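Local coordinates for protein lovastatin nonaketide synthase, polyketide synthase component (Aspergillus terreus, PDB 7CPX) that builds the nonaketide backbone of lovastatin from malonyl-CoA, as an iterative multidomain polyketide synthase that yields dihydromonacolin L, at residues 983-988 with 1129-1134; 990-995 with 1028-1033; 1119-1124 with 1136-1141. The protein carries 2 engineered substitutions. All coordinates share one frame; numbering follows the deposited sequence.

Contact 1 (983-988 with 1129-1134); sequences DGHALQ and YNYSKD
H985, the probable proton acceptor of the dehydratase, and Y1131 lie side by side and point the same way, their rings paired in an offset edge-to-face stack. The edge of the tyrosine is turned toward the imidazole face, with the planes at 60° and the centroids 5.4 Å apart. Followed outward, Y1131 starts at a CB that packs on Y1121. Its CG stands anti to the carbonyl carbon (chi1 -67°), and from there the ring divides its contacts: CD2 rests against L1124, while CD1 lies 4.0 Å from H985 CD2. CE1 comes nearer, 3.4 Å from the same H985 CD2, which sits close to the plane of the tyrosine ring. At the tip, OH is 4.1 Å from H985 NE2. The ring also touches D1174, the probable proton donor, so it touches both predicted catalytic side chains.

The backbones of the two segments run nearly antiparallel but are only loosely joined. S1132 N gives a weak, bent hydrogen bond to G984 O (2.8 Å), and N1130 N gives another to A986 O (2.9 Å). N1130 is the centre of an inverse gamma turn, and its CB packs 3.8 Å from A986 CB; its OD1 is taken by G989 N. The side chains of L987 and Y1129 cross obliquely, CD2 to CD2 at 4.1 Å.

Residues 983-988 belong to the predicted N-terminal hotdog half and 1129-1134 to the C-terminal one, so the contact spans the two halves of a double-hotdog domain. H985 ND1 is hydrogen-bonded to V992 O of strand 990-992, and Y1131 packs on both helix 1117-1126 and helix 1170-1184.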
loop_
_atom_site.group_PDB
_atom_site.type_symbol
_atom_site.label_atom_id
_atom_site.label_comp_id
_atom_site.label_asym_id
_atom_site.label_seq_id
_atom_site.Cartn_x
_atom_site.Cartn_y
_atom_site.Cartn_z
ATOM N N ASP A 983 -20.323 3.631 -18.124
ATOM C CA ASP A 983 -20.516 4.484 -19.289
ATOM C C ASP A 983 -21.603 5.524 -19.058
ATOM O O ASP A 983 -21.646 6.529 -19.776
ATOM C CB ASP A 983 -20.869 3.635 -20.512
ATOM C CG ASP A 983 -19.846 2.551 -20.784
ATOM O OD1 ASP A 983 -18.648 2.780 -20.517
ATOM O OD2 ASP A 983 -20.239 1.469 -21.269
ATOM N N GLY A 984 -22.478 5.309 -18.072
ATOM C CA GLY A 984 -23.591 6.214 -17.854
ATOM C C GLY A 984 -23.213 7.536 -17.226
ATOM O O GLY A 984 -23.952 8.514 -17.380
ATOM N N HIS A 985 -22.081 7.593 -16.522
ATOM C CA HIS A 985 -21.649 8.819 -15.851
ATOM C C HIS A 985 -20.691 9.566 -16.770
ATOM O O HIS A 985 -19.487 9.303 -16.824
ATOM C CB HIS A 985 -21.004 8.503 -14.509
ATOM C CG HIS A 985 -20.810 9.706 -13.639
ATOM N ND1 HIS A 985 -19.678 10.491 -13.695
ATOM C CD2 HIS A 985 -21.606 10.262 -12.697
ATOM C CE1 HIS A 985 -19.784 11.476 -12.822
ATOM N NE2 HIS A 985 -20.945 11.359 -12.203
ATOM N N ALA A 986 -21.247 10.519 -17.508
ATOM C CA ALA A 986 -20.482 11.353 -18.422
ATOM C C ALA A 986 -20.603 12.811 -18.006
ATOM O O ALA A 986 -21.704 13.295 -17.724
ATOM C CB ALA A 986 -20.967 11.169 -19.860
ATOM N N LEU A 987 -19.470 13.505 -17.965
ATOM C CA LEU A 987 -19.429 14.931 -17.673
ATOM C C LEU A 987 -18.732 15.633 -18.828
ATOM O O LEU A 987 -17.577 15.323 -19.141
ATOM C CB LEU A 987 -18.707 15.202 -16.353
ATOM C CG LEU A 987 -19.321 14.521 -15.129
ATOM C CD1 LEU A 987 -18.535 14.858 -13.879
ATOM C CD2 LEU A 987 -20.775 14.920 -14.959
ATOM N N GLN A 988 -19.433 16.572 -19.460
ATOM C CA GLN A 988 -18.913 17.272 -20.631
ATOM C C GLN A 988 -18.534 16.279 -21.728
ATOM O O GLN A 988 -17.543 16.455 -22.439
ATOM C CB GLN A 988 -17.720 18.153 -20.257
ATOM C CG GLN A 988 -18.022 19.151 -19.157
ATOM C CD GLN A 988 -16.840 20.037 -18.831
ATOM O OE1 GLN A 988 -15.727 19.808 -19.305
ATOM N NE2 GLN A 988 -17.075 21.059 -18.018
ATOM N N TYR A 1129 -23.819 17.662 -17.612
ATOM C CA TYR A 1129 -24.111 16.423 -16.890
ATOM C C TYR A 1129 -24.785 15.447 -17.851
ATOM O O TYR A 1129 -26.004 15.262 -17.848
ATOM C CB TYR A 1129 -25.006 16.694 -15.693
ATOM C CG TYR A 1129 -24.442 17.600 -14.628
ATOM C CD1 TYR A 1129 -24.504 18.977 -14.764
ATOM C CD2 TYR A 1129 -23.887 17.082 -13.470
ATOM C CE1 TYR A 1129 -24.007 19.809 -13.792
ATOM C CE2 TYR A 1129 -23.387 17.909 -12.490
ATOM C CZ TYR A 1129 -23.450 19.272 -12.655
ATOM O OH TYR A 1129 -22.954 20.105 -11.681
ATOM N N ASN A 1130 -23.975 14.805 -18.690
ATOM C CA ASN A 1130 -24.520 13.891 -19.683
ATOM C C ASN A 1130 -24.811 12.533 -19.057
ATOM O O ASN A 1130 -24.307 11.507 -19.525
ATOM C CB ASN A 1130 -23.550 13.740 -20.854
ATOM C CG ASN A 1130 -23.180 15.070 -21.475
ATOM O OD1 ASN A 1130 -22.005 15.426 -21.558
ATOM N ND2 ASN A 1130 -24.187 15.817 -21.912
ATOM N N TYR A 1131 -25.623 12.514 -18.001
ATOM C CA TYR A 1131 -25.976 11.255 -17.362
ATOM C C TYR A 1131 -26.752 10.371 -18.328
ATOM O O TYR A 1131 -27.515 10.858 -19.167
ATOM C CB TYR A 1131 -26.808 11.505 -16.104
ATOM C CG TYR A 1131 -26.061 12.200 -14.990
ATOM C CD1 TYR A 1131 -24.922 11.640 -14.438
ATOM C CD2 TYR A 1131 -26.506 13.407 -14.480
ATOM C CE1 TYR A 1131 -24.241 12.268 -13.419
ATOM C CE2 TYR A 1131 -25.833 14.040 -13.458
ATOM C CZ TYR A 1131 -24.699 13.467 -12.931
ATOM O OH TYR A 1131 -24.021 14.095 -11.910
ATOM N N SER A 1132 -26.557 9.059 -18.205
ATOM C CA SER A 1132 -27.175 8.116 -19.121
ATOM C C SER A 1132 -27.477 6.814 -18.394
ATOM O O SER A 1132 -26.931 6.531 -17.326
ATOM C CB SER A 1132 -26.277 7.849 -20.334
ATOM O OG SER A 1132 -26.013 9.045 -21.045
ATOM N N LYS A 1133 -28.352 6.019 -19.012
ATOM C CA LYS A 1133 -28.753 4.703 -18.525
ATOM C C LYS A 1133 -28.895 4.662 -17.005
ATOM O O LYS A 1133 -29.815 5.274 -16.454
ATOM C CB LYS A 1133 -27.770 3.629 -19.021
ATOM C CG LYS A 1133 -26.284 3.991 -18.952
ATOM C CD LYS A 1133 -25.427 2.974 -19.694
ATOM C CE LYS A 1133 -25.469 1.595 -19.051
ATOM N NZ LYS A 1133 -24.800 0.573 -19.901
ATOM N N ASP A 1134 -28.006 3.941 -16.314
ATOM C CA ASP A 1134 -28.201 3.701 -14.889
ATOM C C ASP A 1134 -28.204 4.995 -14.087
ATOM O O ASP A 1134 -28.801 5.052 -13.007
ATOM C CB ASP A 1134 -27.117 2.761 -14.364
ATOM C CG ASP A 1134 -27.174 1.391 -15.005
ATOM O OD1 ASP A 1134 -28.059 1.167 -15.857
ATOM O OD2 ASP A 1134 -26.332 0.535 -14.659
#

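Contact 2 (990-995 with 1028-1033); sequences QTVFPA and DKAVIF
F1033 N donates to T991 O across 2.7 Å, a fairly straight bond that meets the carbonyl almost along its C=O axis. A second bond, from F993 N to V1031 O at 3.0 Å, lies in the plane of its acceptor carbonyl. Between them V992 and I1032 form an antiparallel non-hydrogen-bonded pair, and V992 CA adds a CH...O contact to V1031 O.

Packing extends from both faces of this short pairing. V992 and I1032 lie side by side, CG2 of the valine against CD1 of the isoleucine, while V992 CG1 reaches A1030 CB at 3.8 Å. I1032 CG2 also meets Q990 CB, 3.6 Å away, where the two side chains cross at about a right angle. With T991 on the other face, F1033 turns its ring edge to the backbone of 991-993, with CE2 3.6 Å from F993 CB, and V1031 CG1 sits over one face, toward the rim.

Strand 990-992 is the middle strand of a small three-stranded antiparallel sheet in the predicted N-terminal hotdog half, with 986-987 on one side and 1032-1033 on the other. P994 holds the N-cap position, right before helix 995-1012, while V1031, F1033 and F993 pack on strand 1040-1052.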
loop_
_atom_site.group_PDB
_atom_site.type_symbol
_atom_site.label_atom_id
_atom_site.label_comp_id
_atom_site.label_asym_id
_atom_site.label_seq_id
_atom_site.Cartn_x
_atom_site.Cartn_y
_atom_site.Cartn_z
ATOM N N GLN A 990 -17.088 13.479 -21.689
ATOM C CA GLN A 990 -16.132 12.503 -21.188
ATOM C C GLN A 990 -16.769 11.642 -20.108
ATOM O O GLN A 990 -17.500 12.135 -19.245
ATOM C CB GLN A 990 -14.899 13.206 -20.623
ATOM C CG GLN A 990 -14.227 14.178 -21.578
ATOM C CD GLN A 990 -13.608 13.494 -22.780
ATOM O OE1 GLN A 990 -13.696 12.276 -22.933
ATOM N NE2 GLN A 990 -12.973 14.280 -23.642
ATOM N N THR A 991 -16.487 10.343 -20.158
ATOM C CA THR A 991 -16.908 9.447 -19.090
ATOM C C THR A 991 -16.040 9.695 -17.865
ATOM O O THR A 991 -14.811 9.607 -17.938
ATOM C CB THR A 991 -16.807 7.993 -19.540
ATOM O OG1 THR A 991 -17.625 7.790 -20.698
ATOM C CG2 THR A 991 -17.267 7.060 -18.432
ATOM N N VAL A 992 -16.679 10.010 -16.743
ATOM C CA VAL A 992 -15.991 10.397 -15.519
ATOM C C VAL A 992 -16.429 9.462 -14.405
ATOM O O VAL A 992 -17.625 9.184 -14.255
ATOM C CB VAL A 992 -16.283 11.861 -15.145
ATOM C CG1 VAL A 992 -15.555 12.235 -13.868
ATOM C CG2 VAL A 992 -15.888 12.783 -16.283
ATOM N N PHE A 993 -15.469 8.982 -13.629
ATOM C CA PHE A 993 -15.789 8.114 -12.511
ATOM C C PHE A 993 -16.596 8.902 -11.487
ATOM O O PHE A 993 -16.131 9.953 -11.021
ATOM C CB PHE A 993 -14.521 7.558 -11.873
ATOM C CG PHE A 993 -14.768 6.394 -10.958
ATOM C CD1 PHE A 993 -14.950 5.122 -11.469
ATOM C CD2 PHE A 993 -14.819 6.570 -9.588
ATOM C CE1 PHE A 993 -15.180 4.049 -10.632
ATOM C CE2 PHE A 993 -15.047 5.503 -8.745
ATOM C CZ PHE A 993 -15.228 4.239 -9.268
ATOM N N PRO A 994 -17.791 8.449 -11.112
ATOM C CA PRO A 994 -18.623 9.246 -10.207
ATOM C C PRO A 994 -17.981 9.409 -8.840
ATOM O O PRO A 994 -17.256 8.537 -8.358
ATOM C CB PRO A 994 -19.924 8.440 -10.118
ATOM C CG PRO A 994 -19.532 7.050 -10.458
ATOM C CD PRO A 994 -18.432 7.171 -11.462
ATOM N N ALA A 995 -18.259 10.553 -8.213
ATOM C CA ALA A 995 -17.916 10.715 -6.805
ATOM C C ALA A 995 -18.646 9.680 -5.965
ATOM O O ALA A 995 -18.092 9.140 -4.998
ATOM C CB ALA A 995 -18.261 12.127 -6.341
ATOM N N ASP A 1028 -10.721 15.036 -4.864
ATOM C CA ASP A 1028 -9.693 15.986 -5.266
ATOM C C ASP A 1028 -9.542 16.086 -6.778
ATOM O O ASP A 1028 -9.375 17.190 -7.310
ATOM C CB ASP A 1028 -8.352 15.596 -4.641
ATOM C CG ASP A 1028 -8.398 15.585 -3.126
ATOM O OD1 ASP A 1028 -9.075 14.703 -2.557
ATOM O OD2 ASP A 1028 -7.758 16.459 -2.504
ATOM N N LYS A 1029 -9.600 14.960 -7.486
ATOM C CA LYS A 1029 -9.393 14.941 -8.931
ATOM C C LYS A 1029 -10.370 13.954 -9.548
ATOM O O LYS A 1029 -10.277 12.748 -9.302
ATOM C CB LYS A 1029 -7.953 14.567 -9.278
ATOM C CG LYS A 1029 -7.668 14.554 -10.769
ATOM C CD LYS A 1029 -6.187 14.387 -11.050
ATOM C CE LYS A 1029 -5.886 14.507 -12.535
ATOM N NZ LYS A 1029 -4.425 14.489 -12.821
ATOM N N ALA A 1030 -11.302 14.465 -10.347
ATOM C CA ALA A 1030 -12.221 13.596 -11.065
ATOM C C ALA A 1030 -11.457 12.758 -12.080
ATOM O O ALA A 1030 -10.609 13.270 -12.816
ATOM C CB ALA A 1030 -13.296 14.426 -11.762
ATOM N N VAL A 1031 -11.762 11.465 -12.117
ATOM C CA VAL A 1031 -11.114 10.546 -13.046
ATOM C C VAL A 1031 -11.808 10.671 -14.397
ATOM O O VAL A 1031 -12.966 10.275 -14.550
ATOM C CB VAL A 1031 -11.153 9.105 -12.530
ATOM C CG1 VAL A 1031 -11.013 8.126 -13.678
ATOM C CG2 VAL A 1031 -10.048 8.881 -11.523
ATOM N N ILE A 1032 -11.100 11.215 -15.378
ATOM C CA ILE A 1032 -11.630 11.376 -16.725
ATOM C C ILE A 1032 -11.176 10.193 -17.568
ATOM O O ILE A 1032 -9.975 9.922 -17.679
ATOM C CB ILE A 1032 -11.163 12.701 -17.348
ATOM C CG1 ILE A 1032 -11.389 13.867 -16.380
ATOM C CG2 ILE A 1032 -11.890 12.951 -18.660
ATOM C CD1 ILE A 1032 -12.824 14.040 -15.938
ATOM N N PHE A 1033 -12.134 9.489 -18.162
ATOM C CA PHE A 1033 -11.852 8.361 -19.040
ATOM C C PHE A 1033 -11.840 8.866 -20.478
ATOM O O PHE A 1033 -12.864 9.326 -20.990
ATOM C CB PHE A 1033 -12.886 7.254 -18.858
ATOM C CG PHE A 1033 -12.888 6.647 -17.486
ATOM C CD1 PHE A 1033 -11.968 5.676 -17.145
ATOM C CD2 PHE A 1033 -13.813 7.046 -16.542
ATOM C CE1 PHE A 1033 -11.966 5.115 -15.886
ATOM C CE2 PHE A 1033 -13.819 6.490 -15.280
ATOM C CZ PHE A 1033 -12.893 5.523 -14.949
#

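Contact 3 (1119-1124 with 1136-1141); sequences AFYHEL and RRLHNM
F1120 and M1141 form a Met-aromatic contact that fastens helix 1117-1126 to the start of strand 1140-1144, within the predicted C-terminal hotdog half of the dehydratase. The contact between the two segments is essentially one of apolar and CH-pi packing.

Two CH-pi interactions carry it. M1141 runs extended from its backbone and then bends at chi3 (62°), which brings CE over the middle of the F1120 ring, 3.6 Å from the centroid and 5° off the normal. Its SD is more distant and approaches obliquely. The opposite face of F1120 is covered by L1124 CG from the next turn of the helix. Y1121 is sandwiched in a similar way: F1120 CD2 lies over one face, and R1136 CA lies over the other at 4.0 Å from the centroid, displaced toward the rim.

Apolar contacts fill in around the rings. L1138 points toward the helix, with CB 3.8 Å from Y1121 CZ at the ring edge and CD2 4.2 Å from F1120 CE2. It also packs on V1175 and T1179 of helix 1170-1184, so this leucine sits where both helices meet the chain leading into the strand.

Y1121 OH is hydrogen-bonded to Q1178 OE1 on helix 1170-1184, and R1137 forms a salt bridge with D1153. R1136 instead slides past Y1121 in the opposite direction; its chain is bent at chi3, and one face of the guanidinium lies over Y1121 CB, with CZ 3.5 Å from that atom.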
loop_
_atom_site.group_PDB
_atom_site.type_symbol
_atom_site.label_atom_id
_atom_site.label_comp_id
_atom_site.label_asym_id
_atom_site.label_seq_id
_atom_site.Cartn_x
_atom_site.Cartn_y
_atom_site.Cartn_z
ATOM N N ALA A 1119 -37.001 16.270 -18.616
ATOM C CA ALA A 1119 -36.542 17.649 -18.759
ATOM C C ALA A 1119 -35.400 17.949 -17.799
ATOM O O ALA A 1119 -34.469 18.688 -18.140
ATOM C CB ALA A 1119 -37.700 18.617 -18.523
ATOM N N PHE A 1120 -35.460 17.394 -16.587
ATOM C CA PHE A 1120 -34.388 17.602 -15.621
ATOM C C PHE A 1120 -33.058 17.109 -16.174
ATOM O O PHE A 1120 -32.059 17.837 -16.168
ATOM C CB PHE A 1120 -34.732 16.886 -14.314
ATOM C CG PHE A 1120 -33.629 16.905 -13.296
ATOM C CD1 PHE A 1120 -33.307 18.069 -12.625
ATOM C CD2 PHE A 1120 -32.927 15.753 -12.997
ATOM C CE1 PHE A 1120 -32.298 18.086 -11.684
ATOM C CE2 PHE A 1120 -31.917 15.762 -12.057
ATOM C CZ PHE A 1120 -31.602 16.931 -11.399
ATOM N N TYR A 1121 -33.035 15.876 -16.682
ATOM C CA TYR A 1121 -31.794 15.338 -17.224
ATOM C C TYR A 1121 -31.413 16.013 -18.534
ATOM O O TYR A 1121 -30.224 16.115 -18.847
ATOM C CB TYR A 1121 -31.909 13.827 -17.411
ATOM C CG TYR A 1121 -31.788 13.059 -16.117
ATOM C CD1 TYR A 1121 -30.576 12.976 -15.453
ATOM C CD2 TYR A 1121 -32.882 12.420 -15.560
ATOM C CE1 TYR A 1121 -30.456 12.282 -14.274
ATOM C CE2 TYR A 1121 -32.770 11.720 -14.376
ATOM C CZ TYR A 1121 -31.553 11.656 -13.736
ATOM O OH TYR A 1121 -31.429 10.960 -12.556
ATOM N N HIS A 1122 -32.391 16.489 -19.306
ATOM C CA HIS A 1122 -32.068 17.257 -20.504
ATOM C C HIS A 1122 -31.308 18.524 -20.141
ATOM O O HIS A 1122 -30.270 18.835 -20.735
ATOM C CB HIS A 1122 -33.346 17.597 -21.269
ATOM C CG HIS A 1122 -33.136 18.566 -22.390
ATOM N ND1 HIS A 1122 -32.242 18.338 -23.413
ATOM C CD2 HIS A 1122 -33.703 19.769 -22.647
ATOM C CE1 HIS A 1122 -32.267 19.357 -24.254
ATOM N NE2 HIS A 1122 -33.146 20.239 -23.811
ATOM N N GLU A 1123 -31.806 19.265 -19.150
ATOM C CA GLU A 1123 -31.103 20.463 -18.704
ATOM C C GLU A 1123 -29.739 20.105 -18.132
ATOM O O GLU A 1123 -28.743 20.791 -18.395
ATOM C CB GLU A 1123 -31.939 21.208 -17.665
ATOM C CG GLU A 1123 -31.508 22.648 -17.450
ATOM C CD GLU A 1123 -32.248 23.316 -16.308
ATOM O OE1 GLU A 1123 -32.706 22.598 -15.395
ATOM O OE2 GLU A 1123 -32.374 24.557 -16.324
ATOM N N LEU A 1124 -29.673 19.025 -17.351
ATOM C CA LEU A 1124 -28.396 18.597 -16.794
ATOM C C LEU A 1124 -27.381 18.330 -17.897
ATOM O O LEU A 1124 -26.221 18.748 -17.800
ATOM C CB LEU A 1124 -28.603 17.351 -15.931
ATOM C CG LEU A 1124 -29.246 17.529 -14.552
ATOM C CD1 LEU A 1124 -28.992 16.293 -13.710
ATOM C CD2 LEU A 1124 -28.735 18.766 -13.836
ATOM N N ARG A 1136 -29.560 7.803 -15.065
ATOM C CA ARG A 1136 -30.864 8.431 -15.223
ATOM C C ARG A 1136 -31.946 7.681 -14.457
ATOM O O ARG A 1136 -33.132 7.810 -14.779
ATOM C CB ARG A 1136 -31.238 8.522 -16.702
ATOM C CG ARG A 1136 -30.362 9.453 -17.519
ATOM C CD ARG A 1136 -30.792 9.454 -18.976
ATOM N NE ARG A 1136 -32.156 9.947 -19.139
ATOM C CZ ARG A 1136 -32.480 11.153 -19.587
ATOM N NH1 ARG A 1136 -31.560 12.026 -19.963
ATOM N NH2 ARG A 1136 -33.763 11.492 -19.667
ATOM N N ARG A 1137 -31.558 6.904 -13.450
ATOM C CA ARG A 1137 -32.466 6.040 -12.707
ATOM C C ARG A 1137 -33.335 6.797 -11.710
ATOM O O ARG A 1137 -33.982 6.161 -10.870
ATOM C CB ARG A 1137 -31.665 4.960 -11.978
ATOM C CG ARG A 1137 -31.301 3.761 -12.837
ATOM C CD ARG A 1137 -32.470 2.810 -12.986
ATOM N NE ARG A 1137 -32.074 1.547 -13.596
ATOM C CZ ARG A 1137 -32.814 0.447 -13.583
ATOM N NH1 ARG A 1137 -33.995 0.415 -12.989
ATOM N NH2 ARG A 1137 -32.354 -0.650 -14.179
ATOM N N LEU A 1138 -33.371 8.126 -11.780
ATOM C CA LEU A 1138 -34.237 8.902 -10.904
ATOM C C LEU A 1138 -35.685 8.726 -11.338
ATOM O O LEU A 1138 -36.154 9.411 -12.252
ATOM C CB LEU A 1138 -33.837 10.377 -10.931
ATOM C CG LEU A 1138 -34.582 11.322 -9.991
ATOM C CD1 LEU A 1138 -34.409 10.891 -8.551
ATOM C CD2 LEU A 1138 -34.080 12.740 -10.178
ATOM N N HIS A 1139 -36.401 7.806 -10.688
ATOM C CA HIS A 1139 -37.748 7.465 -11.134
ATOM C C HIS A 1139 -38.646 8.693 -11.168
ATOM O O HIS A 1139 -39.295 8.975 -12.181
ATOM C CB HIS A 1139 -38.343 6.393 -10.222
ATOM C CG HIS A 1139 -39.810 6.179 -10.424
ATOM N ND1 HIS A 1139 -40.347 5.806 -11.637
ATOM C CD2 HIS A 1139 -40.854 6.294 -9.570
ATOM C CE1 HIS A 1139 -41.658 5.695 -11.519
ATOM N NE2 HIS A 1139 -41.991 5.986 -10.275
ATOM N N ASN A 1140 -38.696 9.439 -10.067
ATOM C CA ASN A 1140 -39.514 10.639 -10.007
ATOM C C ASN A 1140 -38.938 11.576 -8.962
ATOM O O ASN A 1140 -38.383 11.137 -7.952
ATOM C CB ASN A 1140 -40.971 10.314 -9.667
ATOM C CG ASN A 1140 -41.155 9.931 -8.214
ATOM O OD1 ASN A 1140 -40.272 9.335 -7.600
ATOM N ND2 ASN A 1140 -42.305 10.281 -7.653
ATOM N N MET A 1141 -39.089 12.874 -9.206
ATOM C CA MET A 1141 -38.609 13.884 -8.282
ATOM C C MET A 1141 -39.567 15.064 -8.287
ATOM O O MET A 1141 -40.308 15.293 -9.245
ATOM C CB MET A 1141 -37.191 14.346 -8.637
ATOM C CG MET A 1141 -36.603 15.344 -7.652
ATOM S SD MET A 1141 -34.841 15.631 -7.893
ATOM C CE MET A 1141 -34.829 16.305 -9.550
#

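From the N terminus, contact 1 opens at 983-988, and contact 2 opens directly after it at 990-995. Contact 2 closes first, at 1028-1033, around helix 995-1012 and strand 1016-1027, and is therefore nested within the much longer loop that contact 1 closes at 1129-1134. Contact 3 opens at 1119-1124, before that closure, and ends at 1136-1141, beyond it, so contacts 1 and 3 cross while 2 and 3 follow in series. Strands 986-987 and 990-992 join contacts 1 and 2 in one small sheet; a probable hydrogen bond from Y1129 N to L1124 O joins contacts 1 and 3. Contact 1 ties the predicted N-terminal half, which holds contact 2, to the predicted C-terminal half, which holds contact 3.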